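PDB 4YF1: Lmo0812 protein, which probably hydrolyses the 3'-diphosphate of guanosine-3',5'-bis(diphosphate) and is folded as an all-helical HD domain. Local coordinates for residues F48-G56 with N110-V118; V62-I72 with A81-K91. All coordinates share one frame; numbering follows the deposited sequence.

Contact 1: residues F48-G56 with N110-V118; sequences FREEVVVAG and NLEEKALIV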
ATOM      1  N   PHE A  48     -11.696  -2.257   7.795  1.00 22.28           N
ATOM      2  CA  PHE A  48     -11.545  -3.150   6.633  1.00 23.49           C
ATOM      3  C   PHE A  48     -10.264  -3.968   6.671  1.00 25.15           C
ATOM      4  O   PHE A  48      -9.238  -3.519   7.192  1.00 25.08           O
ATOM      5  CB  PHE A  48     -11.683  -2.383   5.305  1.00 22.80           C
ATOM      6  CG  PHE A  48     -13.077  -1.917   5.055  1.00 22.79           C
ATOM      7  CD1 PHE A  48     -14.031  -2.804   4.576  1.00 23.48           C
ATOM      8  CD2 PHE A  48     -13.457  -0.587   5.304  1.00 22.17           C
ATOM      9  CE1 PHE A  48     -15.344  -2.400   4.388  1.00 23.88           C
ATOM     10  CE2 PHE A  48     -14.764  -0.183   5.115  1.00 21.96           C
ATOM     11  CZ  PHE A  48     -15.707  -1.083   4.663  1.00 23.53           C
ATOM     12  N   ARG A  49     -10.339  -5.185   6.126  1.00 26.39           N
ATOM     13  CA  ARG A  49      -9.201  -6.086   6.126  1.00 27.87           C
ATOM     14  C   ARG A  49      -8.082  -5.561   5.259  1.00 27.55           C
ATOM     15  O   ARG A  49      -8.284  -4.664   4.411  1.00 26.14           O
ATOM     16  CB  ARG A  49      -9.613  -7.497   5.669  1.00 29.25           C
ATOM     17  CG  ARG A  49     -10.065  -7.610   4.233  1.00 29.37           C
ATOM     18  CD  ARG A  49     -10.812  -8.908   3.965  1.00 31.30           C
ATOM     19  NE  ARG A  49     -11.426  -8.915   2.639  1.00 31.70           N
ATOM     20  CZ  ARG A  49     -11.053  -9.648   1.591  1.00 33.30           C
ATOM     21  NH1 ARG A  49     -10.094 -10.591   1.665  1.00 35.80           N
ATOM     22  NH2 ARG A  49     -11.721  -9.504   0.457  1.00 33.65           N
ATOM     23  N   GLU A  50      -6.913  -6.157   5.443  1.00 28.10           N
ATOM     24  CA  GLU A  50      -5.692  -5.738   4.768  1.00 29.98           C
ATOM     25  C   GLU A  50      -5.798  -5.721   3.235  1.00 28.33           C
ATOM     26  O   GLU A  50      -5.331  -4.765   2.585  1.00 26.43           O
ATOM     27  CB  GLU A  50      -4.505  -6.613   5.209  1.00 35.15           C
ATOM     28  CG  GLU A  50      -3.172  -5.904   5.060  1.00 40.11           C
ATOM     29  CD  GLU A  50      -3.051  -4.702   6.000  1.00 44.08           C
ATOM     30  OE1 GLU A  50      -2.632  -3.604   5.543  1.00 45.32           O
ATOM     31  OE2 GLU A  50      -3.426  -4.855   7.195  1.00 49.25           O
ATOM     32  N   GLU A  51      -6.429  -6.747   2.655  1.00 27.05           N
ATOM     33  CA  GLU A  51      -6.595  -6.781   1.201  1.00 26.98           C
ATOM     34  C   GLU A  51      -7.319  -5.517   0.672  1.00 25.12           C
ATOM     35  O   GLU A  51      -7.005  -5.017  -0.411  1.00 24.91           O
ATOM     36  CB  GLU A  51      -7.370  -8.004   0.742  1.00 28.11           C
ATOM     37  CG  GLU A  51      -6.652  -9.350   0.925  1.00 30.23           C
ATOM     38  CD  GLU A  51      -6.614  -9.876   2.340  1.00 32.41           C
ATOM     39  OE1 GLU A  51      -7.062  -9.199   3.306  1.00 31.15           O
ATOM     40  OE2 GLU A  51      -6.122 -11.031   2.492  1.00 36.90           O
ATOM     41  N   VAL A  52      -8.303  -5.043   1.432  1.00 24.31           N
ATOM     42  CA  VAL A  52      -9.076  -3.855   1.049  1.00 22.94           C
ATOM     43  C   VAL A  52      -8.227  -2.603   1.194  1.00 22.60           C
ATOM     44  O   VAL A  52      -8.247  -1.730   0.331  1.00 20.92           O
ATOM     45  CB  VAL A  52     -10.383  -3.720   1.879  1.00 23.42           C
ATOM     46  CG1 VAL A  52     -11.141  -2.437   1.550  1.00 22.99           C
ATOM     47  CG2 VAL A  52     -11.315  -4.896   1.620  1.00 24.10           C
ATOM     48  N   VAL A  53      -7.515  -2.495   2.309  1.00 22.50           N
ATOM     49  CA  VAL A  53      -6.651  -1.354   2.549  1.00 22.52           C
ATOM     50  C   VAL A  53      -5.608  -1.208   1.434  1.00 22.54           C
ATOM     51  O   VAL A  53      -5.373  -0.103   0.912  1.00 21.79           O
ATOM     52  CB  VAL A  53      -5.976  -1.449   3.921  1.00 23.19           C
ATOM     53  CG1 VAL A  53      -4.876  -0.408   4.056  1.00 23.72           C
ATOM     54  CG2 VAL A  53      -7.013  -1.309   5.015  1.00 23.47           C
ATOM     55  N   VAL A  54      -4.993  -2.324   1.067  1.00 23.04           N
ATOM     56  CA  VAL A  54      -3.978  -2.326   0.020  1.00 23.59           C
ATOM     57  C   VAL A  54      -4.562  -2.012  -1.337  1.00 23.23           C
ATOM     58  O   VAL A  54      -3.917  -1.330  -2.134  1.00 22.92           O
ATOM     59  CB  VAL A  54      -3.197  -3.649  -0.002  1.00 24.79           C
ATOM     60  CG1 VAL A  54      -2.272  -3.724  -1.211  1.00 25.72           C
ATOM     61  CG2 VAL A  54      -2.386  -3.770   1.282  1.00 25.52           C
ATOM     62  N   ALA A  55      -5.774  -2.505  -1.613  1.00 23.16           N
ATOM     63  CA  ALA A  55      -6.418  -2.177  -2.888  1.00 23.14           C
ATOM     64  C   ALA A  55      -6.614  -0.665  -2.951  1.00 23.00           C
ATOM     65  O   ALA A  55      -6.442  -0.069  -4.008  1.00 23.70           O
ATOM     66  CB  ALA A  55      -7.748  -2.895  -3.044  1.00 23.33           C
ATOM     67  N   GLY A  56      -6.958  -0.041  -1.814  1.00 22.92           N
ATOM     68  CA  GLY A  56      -7.138   1.429  -1.803  1.00 23.49           C
ATOM     69  C   GLY A  56      -5.824   2.140  -2.082  1.00 24.85           C
ATOM     70  O   GLY A  56      -5.758   3.145  -2.813  1.00 25.49           O
ATOM     71  N   ASN A 110     -20.298  -4.694  -3.674  1.00 20.07           N
ATOM     72  CA  ASN A 110     -20.423  -5.176  -2.293  1.00 20.91           C
ATOM     73  C   ASN A 110     -19.861  -4.125  -1.337  1.00 20.55           C
ATOM     74  O   ASN A 110     -19.403  -3.031  -1.795  1.00 19.08           O
ATOM     75  CB  ASN A 110     -19.772  -6.579  -2.097  1.00 22.58           C
ATOM     76  CG  ASN A 110     -18.243  -6.572  -2.258  1.00 23.32           C
ATOM     77  OD1 ASN A 110     -17.564  -5.560  -2.042  1.00 22.36           O
ATOM     78  ND2 ASN A 110     -17.693  -7.745  -2.568  1.00 24.78           N
ATOM     79  N   LEU A 111     -19.906  -4.374  -0.031  1.00 20.21           N
ATOM     80  CA  LEU A 111     -19.450  -3.345   0.942  1.00 20.93           C
ATOM     81  C   LEU A 111     -18.010  -2.878   0.717  1.00 20.68           C
ATOM     82  O   LEU A 111     -17.740  -1.636   0.717  1.00 19.88           O
ATOM     83  CB  LEU A 111     -19.645  -3.778   2.400  1.00 22.29           C
ATOM     84  CG  LEU A 111     -19.161  -2.798   3.500  1.00 22.73           C
ATOM     85  CD1 LEU A 111     -19.829  -1.453   3.383  1.00 22.42           C
ATOM     86  CD2 LEU A 111     -19.383  -3.388   4.906  1.00 24.12           C
ATOM     87  N   GLU A 112     -17.107  -3.826   0.462  1.00 20.75           N
ATOM     88  CA  GLU A 112     -15.687  -3.495   0.205  1.00 21.25           C
ATOM     89  C   GLU A 112     -15.533  -2.619  -1.041  1.00 20.86           C
ATOM     90  O   GLU A 112     -14.825  -1.571  -1.018  1.00 20.47           O
ATOM     91  CB  GLU A 112     -14.846  -4.748   0.055  1.00 22.86           C
ATOM     92  CG  GLU A 112     -14.830  -5.555   1.353  1.00 24.41           C
ATOM     93  CD  GLU A 112     -14.005  -6.807   1.274  1.00 26.62           C
ATOM     94  OE1 GLU A 112     -13.703  -7.279   0.149  1.00 27.64           O
ATOM     95  OE2 GLU A 112     -13.669  -7.353   2.354  1.00 28.74           O
ATOM     96  N   GLU A 113     -16.205  -3.021  -2.118  1.00 20.40           N
ATOM     97  CA  GLU A 113     -16.146  -2.259  -3.389  1.00 20.14           C
ATOM     98  C   GLU A 113     -16.682  -0.866  -3.219  1.00 19.06           C
ATOM     99  O   GLU A 113     -16.111   0.073  -3.783  1.00 18.56           O
ATOM    100  CB  GLU A 113     -16.895  -3.024  -4.485  1.00 21.11           C
ATOM    101  CG  GLU A 113     -16.250  -4.393  -4.739  1.00 22.23           C
ATOM    102  CD  GLU A 113     -17.079  -5.342  -5.583  1.00 23.43           C
ATOM    103  OE1 GLU A 113     -18.330  -5.372  -5.444  1.00 22.89           O
ATOM    104  OE2 GLU A 113     -16.445  -6.104  -6.352  1.00 24.60           O
ATOM    105  N   LYS A 114     -17.780  -0.720  -2.484  1.00 18.44           N
ATOM    106  CA  LYS A 114     -18.353   0.620  -2.196  1.00 18.19           C
ATOM    107  C   LYS A 114     -17.382   1.447  -1.371  1.00 18.07           C
ATOM    108  O   LYS A 114     -17.127   2.608  -1.657  1.00 17.46           O
ATOM    109  CB  LYS A 114     -19.663   0.484  -1.421  1.00 18.06           C
ATOM    110  CG  LYS A 114     -20.791  -0.130  -2.231  1.00 17.90           C
ATOM    111  CD  LYS A 114     -21.956  -0.478  -1.346  1.00 18.34           C
ATOM    112  CE  LYS A 114     -23.222  -0.838  -2.129  1.00 18.83           C
ATOM    113  NZ  LYS A 114     -24.061   0.383  -2.315  1.00 18.52           N
ATOM    114  N   ALA A 115     -16.759   0.812  -0.392  1.00 17.88           N
ATOM    115  CA  ALA A 115     -15.854   1.545   0.496  1.00 18.03           C
ATOM    116  C   ALA A 115     -14.628   2.091  -0.239  1.00 17.96           C
ATOM    117  O   ALA A 115     -14.154   3.185   0.077  1.00 17.47           O
ATOM    118  CB  ALA A 115     -15.428   0.667   1.672  1.00 18.69           C
ATOM    119  N   LEU A 116     -14.124   1.337  -1.217  1.00 17.92           N
ATOM    120  CA  LEU A 116     -12.959   1.769  -1.977  1.00 18.31           C
ATOM    121  C   LEU A 116     -13.251   3.051  -2.748  1.00 18.12           C
ATOM    122  O   LEU A 116     -12.410   3.988  -2.807  1.00 18.71           O
ATOM    123  CB  LEU A 116     -12.569   0.693  -2.952  1.00 19.04           C
ATOM    124  CG  LEU A 116     -11.882  -0.468  -2.231  1.00 20.31           C
ATOM    125  CD1 LEU A 116     -11.980  -1.698  -3.130  1.00 21.26           C
ATOM    126  CD2 LEU A 116     -10.439  -0.104  -1.920  1.00 20.85           C
ATOM    127  N   ILE A 117     -14.437   3.086  -3.324  1.00 17.58           N
ATOM    128  CA  ILE A 117     -14.858   4.275  -4.098  1.00 17.74           C
ATOM    129  C   ILE A 117     -15.098   5.458  -3.165  1.00 17.77           C
ATOM    130  O   ILE A 117     -14.631   6.566  -3.458  1.00 18.75           O
ATOM    131  CB  ILE A 117     -16.132   4.004  -4.918  1.00 17.78           C
ATOM    132  CG1 ILE A 117     -15.839   2.978  -6.014  1.00 18.73           C
ATOM    133  CG2 ILE A 117     -16.657   5.323  -5.546  1.00 17.75           C
ATOM    134  CD1 ILE A 117     -17.048   2.427  -6.756  1.00 18.74           C
ATOM    135  N   VAL A 118     -15.870   5.272  -2.096  1.00 17.47           N
ATOM    136  CA  VAL A 118     -16.176   6.413  -1.215  1.00 17.71           C
ATOM    137  C   VAL A 118     -14.909   6.970  -0.523  1.00 18.42           C
ATOM    138  O   VAL A 118     -14.734   8.190  -0.470  1.00 17.72           O
ATOM    139  CB  VAL A 118     -17.286   6.102  -0.225  1.00 17.59           C
ATOM    140  CG1 VAL A 118     -17.580   7.265   0.669  1.00 17.80           C
ATOM    141  CG2 VAL A 118     -18.557   5.631  -0.920  1.00 17.72           C
TER
HETATM  142  O   HOH W   1     -13.052  -6.091   5.503  1.00 36.87           O
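Val52 to Glu112 and Gly56 to Leu116 are the closest backbone pairs of two helices that run roughly the same way, their short axes 10.0 Å apart at the closest approach and crossing at -33°. Both belong to the all-helical HD domain, and the CA atoms draw together from 6.7 Å for Val52 and Glu112 to 5.8 Å for Gly56 and Leu116. Glycine suits the nearer end: with no side chain there, Leu116 CD2 comes to 3.5 Å from Gly56 N and also lies against Val52 O and the methyl of Ala55. Near the start of the helices the Phe48 ring lies against Leu111 and Ala115. Leu111 CG meets the ring at its edge, while Ala115 CB packs 3.5 Å from Phe48 CZ; a small alanine lets the aromatic group come this close. Helix 35-45 backs this apolar part through Leu43, which touches Ala115 and Leu116. Nearer the solvent, where Arg49 is exposed, its guanidinium takes Glu112 side-on in a salt bridge, NE to OE2 and NH2 to OE1, with the guanidinium and carboxylate planes only 21° apart. Glu112 reaches out on a fully stretched chain (chi2 -180°), and Val52 CG2 lies against its carboxylate carbon. Such a paired grip fixes the rotation of both flat groups, and the positive charge probably favours the ionised acid. Arg49 NH1 turns to Glu79, with a longer link to Glu51. Of the two bonds in the grip, Arg49 NE to Glu112 OE2 is the shorter, 2.7 Å and nearly straight.

Contact 2: residues V62-I72 with A81-K91; sequences VEDTEMTDADI and ADLVASHTENK. With NA (sodium ion), chain E.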
ATOM      1  N   VAL A  62      -2.123   2.162 -10.401  1.00 36.99           N
ATOM      2  CA  VAL A  62      -2.623   1.610 -11.661  1.00 38.50           C
ATOM      3  C   VAL A  62      -3.071   2.714 -12.609  1.00 40.60           C
ATOM      4  O   VAL A  62      -2.715   2.691 -13.793  1.00 40.74           O
ATOM      5  CB  VAL A  62      -3.817   0.667 -11.461  1.00 37.80           C
ATOM      6  CG1 VAL A  62      -4.284   0.113 -12.807  1.00 39.15           C
ATOM      7  CG2 VAL A  62      -3.431  -0.462 -10.548  1.00 38.03           C
ATOM      8  N   GLU A  63      -3.873   3.653 -12.109  1.00 41.67           N
ATOM      9  CA  GLU A  63      -4.372   4.750 -12.958  1.00 44.58           C
ATOM     10  C   GLU A  63      -3.322   5.788 -13.385  1.00 45.05           C
ATOM     11  O   GLU A  63      -3.388   6.290 -14.515  1.00 44.96           O
ATOM     12  CB  GLU A  63      -5.562   5.476 -12.304  1.00 46.25           C
ATOM     13  CG  GLU A  63      -6.820   4.622 -12.175  1.00 48.12           C
ATOM     14  CD  GLU A  63      -8.094   5.440 -11.974  1.00 52.11           C
ATOM     15  OE1 GLU A  63      -9.179   4.845 -12.160  1.00 51.44           O
ATOM     16  OE2 GLU A  63      -8.029   6.671 -11.664  1.00 53.57           O
ATOM     17  N   ASP A  64      -2.360   6.101 -12.511  1.00 44.00           N
ATOM     18  CA  ASP A  64      -1.376   7.171 -12.802  1.00 45.61           C
ATOM     19  C   ASP A  64       0.009   6.720 -13.271  1.00 45.99           C
ATOM     20  O   ASP A  64       0.799   7.560 -13.685  1.00 46.96           O
ATOM     21  CB  ASP A  64      -1.234   8.118 -11.594  1.00 45.40           C
ATOM     22  CG  ASP A  64      -2.576   8.730 -11.158  1.00 46.79           C
ATOM     23  OD1 ASP A  64      -3.498   8.826 -11.999  1.00 48.93           O
ATOM     24  OD2 ASP A  64      -2.716   9.120  -9.973  1.00 46.66           O
ATOM     25  N   THR A  65       0.314   5.424 -13.196  1.00 44.99           N
ATOM     26  CA  THR A  65       1.623   4.920 -13.647  1.00 45.42           C
ATOM     27  C   THR A  65       1.411   3.769 -14.620  1.00 46.47           C
ATOM     28  O   THR A  65       0.272   3.317 -14.833  1.00 43.26           O
ATOM     29  CB  THR A  65       2.538   4.456 -12.480  1.00 44.69           C
ATOM     30  OG1 THR A  65       2.259   3.101 -12.102  1.00 42.80           O
ATOM     31  CG2 THR A  65       2.413   5.387 -11.271  1.00 44.54           C
ATOM     32  N   GLU A  66       2.506   3.275 -15.189  1.00 49.44           N
ATOM     33  CA  GLU A  66       2.440   2.174 -16.152  1.00 54.11           C
ATOM     34  C   GLU A  66       2.176   0.820 -15.508  1.00 52.03           C
ATOM     35  O   GLU A  66       2.023  -0.166 -16.214  1.00 52.84           O
ATOM     36  CB  GLU A  66       3.705   2.125 -17.026  1.00 58.95           C
ATOM     37  CG  GLU A  66       3.917   3.352 -17.911  1.00 63.63           C
ATOM     38  CD  GLU A  66       2.755   3.627 -18.869  1.00 68.34           C
ATOM     39  OE1 GLU A  66       2.932   3.432 -20.092  1.00 72.71           O
ATOM     40  OE2 GLU A  66       1.652   4.007 -18.409  1.00 71.41           O
HETATM   41  N   MSE A  67       2.102   0.769 -14.180  1.00 50.57           N
HETATM   42  CA  MSE A  67       1.768  -0.487 -13.494  1.00 49.60           C
HETATM   43  C   MSE A  67       0.406  -0.919 -13.999  1.00 46.35           C
HETATM   44  O   MSE A  67      -0.488  -0.083 -14.205  1.00 45.31           O
HETATM   45  CB  MSE A  67       1.778  -0.309 -11.973  1.00 50.79           C
HETATM   46  CG  MSE A  67       1.555  -1.622 -11.232  1.00 52.59           C
HETATM   47 SE   MSE A  67       1.746  -1.355  -9.278  1.00 57.21          SE
HETATM   48  CE  MSE A  67       2.573  -3.109  -8.919  1.00 58.71           C
ATOM     49  N   THR A  68       0.241  -2.225 -14.198  1.00 44.69           N
ATOM     50  CA  THR A  68      -0.984  -2.797 -14.757  1.00 42.78           C
ATOM     51  C   THR A  68      -1.673  -3.797 -13.833  1.00 40.89           C
ATOM     52  O   THR A  68      -1.136  -4.184 -12.795  1.00 38.36           O
ATOM     53  CB  THR A  68      -0.644  -3.584 -16.032  1.00 44.17           C
ATOM     54  OG1 THR A  68       0.140  -4.742 -15.687  1.00 44.20           O
ATOM     55  CG2 THR A  68       0.127  -2.713 -17.017  1.00 45.01           C
ATOM     56  N   ASP A  69      -2.855  -4.240 -14.264  1.00 39.58           N
ATOM     57  CA  ASP A  69      -3.608  -5.275 -13.570  1.00 38.40           C
ATOM     58  C   ASP A  69      -2.760  -6.552 -13.414  1.00 37.33           C
ATOM     59  O   ASP A  69      -2.770  -7.188 -12.358  1.00 36.16           O
ATOM     60  CB  ASP A  69      -4.872  -5.624 -14.373  1.00 39.00           C
ATOM     61  CG  ASP A  69      -5.643  -6.779 -13.764  1.00 37.82           C
ATOM     62  OD1 ASP A  69      -6.405  -6.566 -12.804  1.00 37.61           O
ATOM     63  OD2 ASP A  69      -5.501  -7.906 -14.253  1.00 37.82           O
ATOM     64  N   ALA A  70      -2.057  -6.927 -14.481  1.00 36.47           N
ATOM     65  CA  ALA A  70      -1.207  -8.126 -14.469  1.00 36.97           C
ATOM     66  C   ALA A  70      -0.071  -8.026 -13.440  1.00 36.65           C
ATOM     67  O   ALA A  70       0.256  -9.015 -12.784  1.00 35.45           O
ATOM     68  CB  ALA A  70      -0.638  -8.384 -15.851  1.00 38.13           C
ATOM     69  N   ASP A  71       0.526  -6.839 -13.315  1.00 36.61           N
ATOM     70  CA  ASP A  71       1.578  -6.594 -12.303  1.00 37.05           C
ATOM     71  C   ASP A  71       1.010  -6.779 -10.887  1.00 35.21           C
ATOM     72  O   ASP A  71       1.634  -7.425 -10.044  1.00 34.10           O
ATOM     73  CB  ASP A  71       2.153  -5.183 -12.423  1.00 38.14           C
ATOM     74  CG  ASP A  71       2.859  -4.934 -13.745  1.00 40.93           C
ATOM     75  OD1 ASP A  71       3.528  -5.857 -14.259  1.00 43.74           O
ATOM     76  OD2 ASP A  71       2.778  -3.790 -14.251  1.00 41.93           O
ATOM     77  N   ILE A  72      -0.178  -6.224 -10.624  1.00 33.55           N
ATOM     78  CA  ILE A  72      -0.791  -6.396  -9.294  1.00 33.00           C
ATOM     79  C   ILE A  72      -1.073  -7.864  -8.980  1.00 32.34           C
ATOM     80  O   ILE A  72      -0.806  -8.307  -7.869  1.00 31.04           O
ATOM     81  CB  ILE A  72      -2.070  -5.553  -9.127  1.00 32.77           C
ATOM     82  CG1 ILE A  72      -1.696  -4.075  -9.240  1.00 33.94           C
ATOM     83  CG2 ILE A  72      -2.725  -5.810  -7.764  1.00 32.34           C
ATOM     84  CD1 ILE A  72      -2.850  -3.132  -9.080  1.00 34.50           C
ATOM     85  N   ALA A  81      -5.960  -7.770  -6.697  1.00 25.76           N
ATOM     86  CA  ALA A  81      -6.089  -7.340  -8.098  1.00 25.72           C
ATOM     87  C   ALA A  81      -7.551  -7.096  -8.466  1.00 25.31           C
ATOM     88  O   ALA A  81      -7.872  -6.086  -9.080  1.00 24.71           O
ATOM     89  CB  ALA A  81      -5.460  -8.339  -9.038  1.00 26.31           C
ATOM     90  N   ASP A  82      -8.433  -7.988  -8.020  1.00 25.38           N
ATOM     91  CA  ASP A  82      -9.865  -7.850  -8.287  1.00 26.54           C
ATOM     92  C   ASP A  82     -10.492  -6.673  -7.581  1.00 24.97           C
ATOM     93  O   ASP A  82     -11.388  -6.017  -8.133  1.00 24.79           O
ATOM     94  CB  ASP A  82     -10.622  -9.124  -7.928  1.00 28.39           C
ATOM     95  CG  ASP A  82     -10.331 -10.266  -8.893  1.00 31.16           C
ATOM     96  OD1 ASP A  82      -9.755 -10.012  -9.981  1.00 31.12           O
ATOM     97  OD2 ASP A  82     -10.677 -11.420  -8.547  1.00 34.75           O
ATOM     98  N   LEU A  83     -10.055  -6.412  -6.361  1.00 23.85           N
ATOM     99  CA  LEU A  83     -10.589  -5.267  -5.626  1.00 23.49           C
ATOM    100  C   LEU A  83     -10.161  -3.964  -6.359  1.00 23.37           C
ATOM    101  O   LEU A  83     -10.971  -3.058  -6.572  1.00 22.73           O
ATOM    102  CB  LEU A  83     -10.136  -5.284  -4.158  1.00 23.24           C
ATOM    103  CG  LEU A  83     -10.847  -6.329  -3.273  1.00 23.88           C
ATOM    104  CD1 LEU A  83     -10.142  -6.482  -1.939  1.00 24.09           C
ATOM    105  CD2 LEU A  83     -12.305  -5.937  -3.065  1.00 24.20           C
ATOM    106  N   VAL A  84      -8.911  -3.919  -6.778  1.00 23.73           N
ATOM    107  CA  VAL A  84      -8.383  -2.772  -7.510  1.00 25.01           C
ATOM    108  C   VAL A  84      -9.129  -2.550  -8.824  1.00 26.18           C
ATOM    109  O   VAL A  84      -9.535  -1.413  -9.140  1.00 27.37           O
ATOM    110  CB  VAL A  84      -6.870  -2.929  -7.778  1.00 25.37           C
ATOM    111  CG1 VAL A  84      -6.379  -1.867  -8.755  1.00 26.07           C
ATOM    112  CG2 VAL A  84      -6.106  -2.799  -6.485  1.00 25.24           C
ATOM    113  N   ALA A  85      -9.314  -3.624  -9.585  1.00 26.61           N
ATOM    114  CA  ALA A  85     -10.004  -3.538 -10.862  1.00 27.20           C
ATOM    115  C   ALA A  85     -11.433  -3.077 -10.717  1.00 28.08           C
ATOM    116  O   ALA A  85     -11.960  -2.442 -11.641  1.00 28.82           O
ATOM    117  CB  ALA A  85      -9.973  -4.877 -11.597  1.00 28.07           C
ATOM    118  N   SER A  86     -12.073  -3.372  -9.578  1.00 27.54           N
ATOM    119  CA  SER A  86     -13.467  -2.975  -9.392  1.00 28.55           C
ATOM    120  C   SER A  86     -13.698  -1.448  -9.487  1.00 29.79           C
ATOM    121  O   SER A  86     -14.769  -1.031  -9.918  1.00 31.28           O
ATOM    122  CB  SER A  86     -14.042  -3.490  -8.077  1.00 27.56           C
ATOM    123  OG  SER A  86     -13.559  -2.785  -6.936  1.00 27.16           O
ATOM    124  N   HIS A  87     -12.704  -0.632  -9.148  0.50 29.99           N
ATOM    125  CA  HIS A  87     -12.852   0.845  -9.186  0.50 31.44           C
ATOM    126  C   HIS A  87     -11.957   1.588 -10.186  0.50 34.01           C
ATOM    127  O   HIS A  87     -11.952   2.816 -10.219  0.50 36.15           O
ATOM    128  CB  HIS A  87     -12.635   1.414  -7.780  0.50 29.63           C
ATOM    129  CG  HIS A  87     -12.605   2.912  -7.723  0.50 29.30           C
ATOM    130  ND1 HIS A  87     -13.335   3.703  -8.584  0.50 29.80           N
ATOM    131  CD2 HIS A  87     -12.039   3.756  -6.828  0.50 28.62           C
ATOM    132  CE1 HIS A  87     -13.160   4.974  -8.266  0.50 29.62           C
ATOM    133  NE2 HIS A  87     -12.387   5.034  -7.198  0.50 28.70           N
ATOM    134  N   THR A  88     -11.241   0.850 -11.017  1.00 36.66           N
ATOM    135  CA  THR A  88     -10.303   1.445 -11.981  1.00 38.84           C
ATOM    136  C   THR A  88     -11.117   1.903 -13.186  1.00 37.75           C
ATOM    137  O   THR A  88     -11.956   1.164 -13.669  1.00 39.49           O
ATOM    138  CB  THR A  88      -9.247   0.418 -12.466  1.00 42.22           C
ATOM    139  OG1 THR A  88      -8.464  -0.038 -11.357  1.00 45.89           O
ATOM    140  CG2 THR A  88      -8.306   1.031 -13.511  1.00 43.88           C
ATOM    141  N   GLU A  89     -10.856   3.118 -13.664  1.00 35.91           N
ATOM    142  CA  GLU A  89     -11.559   3.657 -14.824  1.00 35.11           C
ATOM    143  C   GLU A  89     -10.919   3.147 -16.108  1.00 35.67           C
ATOM    144  O   GLU A  89      -9.719   2.907 -16.153  1.00 37.86           O
ATOM    145  CB  GLU A  89     -11.509   5.196 -14.829  1.00 33.83           C
ATOM    146  CG  GLU A  89     -12.264   5.885 -13.694  1.00 33.22           C
ATOM    147  CD  GLU A  89     -12.205   7.416 -13.762  1.00 33.94           C
ATOM    148  OE1 GLU A  89     -11.362   7.979 -14.495  1.00 34.45           O
ATOM    149  OE2 GLU A  89     -12.990   8.066 -13.043  1.00 33.32           O
ATOM    150  N   ASN A  90     -11.733   2.948 -17.132  1.00 33.58           N
ATOM    151  CA  ASN A  90     -11.216   2.641 -18.446  1.00 34.74           C
ATOM    152  C   ASN A  90     -10.935   4.027 -19.062  1.00 34.62           C
ATOM    153  O   ASN A  90     -11.861   4.712 -19.498  1.00 31.94           O
ATOM    154  CB  ASN A  90     -12.231   1.868 -19.271  1.00 34.81           C
ATOM    155  CG  ASN A  90     -11.707   1.504 -20.652  1.00 37.06           C
ATOM    156  OD1 ASN A  90     -11.015   2.295 -21.305  1.00 35.41           O
ATOM    157  ND2 ASN A  90     -12.035   0.287 -21.106  1.00 38.70           N
ATOM    158  N   LYS A  91      -9.654   4.401 -19.098  1.00 35.90           N
ATOM    159  CA  LYS A  91      -9.210   5.738 -19.565  1.00 38.13           C
ATOM    160  C   LYS A  91      -9.554   6.080 -21.020  1.00 37.46           C
ATOM    161  O   LYS A  91      -9.450   7.246 -21.414  1.00 37.08           O
ATOM    162  CB  LYS A  91      -7.694   5.878 -19.411  1.00 42.82           C
ATOM    163  CG  LYS A  91      -7.091   5.535 -18.051  1.00 46.05           C
ATOM    164  CD  LYS A  91      -7.145   6.630 -16.996  1.00 49.13           C
ATOM    165  CE  LYS A  91      -8.523   6.879 -16.411  1.00 49.76           C
ATOM    166  NZ  LYS A  91      -8.379   7.581 -15.096  1.00 51.59           N
TER
HETATM  167 NA    NA E 201      -1.431   1.784 -15.408  1.00 48.50          NA
HETATM  168  O   HOH W   2      -6.189  -4.606 -10.994  1.00 34.31           O
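Val84, whose CG1 meets Val62 CG2 at 3.7 Å, has a carbonyl oxygen gripped by two donors from opposite faces of its plane: His87 N, and Thr88 OG1, which lies 2.8 Å from Val84 O, above the plane and not on a lone pair. Glu63 OE1 accepts from Glu89 N at 2.8 Å, the donor nearly in line with the C-O bond. Glu63 OE2 forms a salt bridge with Lys91 NZ, at 3.6 Å. A glutamate suits the end of helix 50-64 because its chain, stretched out, spans the gap to the loop after helix 78-87, running antiparallel to the Thr88 side chain. Lys91 folds back on itself (chi2 -83°, chi3 73°); its NZ is nearer Glu89 OE1, at 3.1 Å, and probably eases the closeness of the two acids. Glu89 also pairs with Lys99 and Arg98. Behind this polar end, helices 50-64, 69-76 and 78-87 of the HD domain pack through valine, isoleucine and alanine side chains. Ile72 CD1 reaches Val84 CG1 tip to tip at 3.8 Å, while Ile72 CG2 rests on Ala81, whose small methyl lets the helices approach. A water donates to Asp69 OD1 and Ala81 O; Asp69 OD2 pairs with Arg73. The turn between the first two helices wraps a sodium ion, bound by the carbonyl oxygens of Val62, Thr65 and Met67 (a selenomethionine). Thr65 OG1 accepts from Met67 N in an ST turn, and Thr68 and Asp71 form a capping box.

Helix 50-64 serves both contacts. Contact 1 packs its start, with the residues just before it, on helix 111-132; in contact 2 its last turn meets helix 78-87 and the following loop. Their centres lie 14 Å apart, and they touch where Ala55 meets Leu83 and Val84 and where Ile117 meets His87. Each is partly buried, though contact 1 sits nearer the chain centre, with its ion pair at the exposed Arg49; contact 2 gathers helix ends and loops, with a backbone-to-carboxylate bond and a sodium-bound turn. In the conformer given, His87 lies by Asp120 and His59, residues that resemble the H...HD...D pattern of HD domains, though no metal is bound to them here.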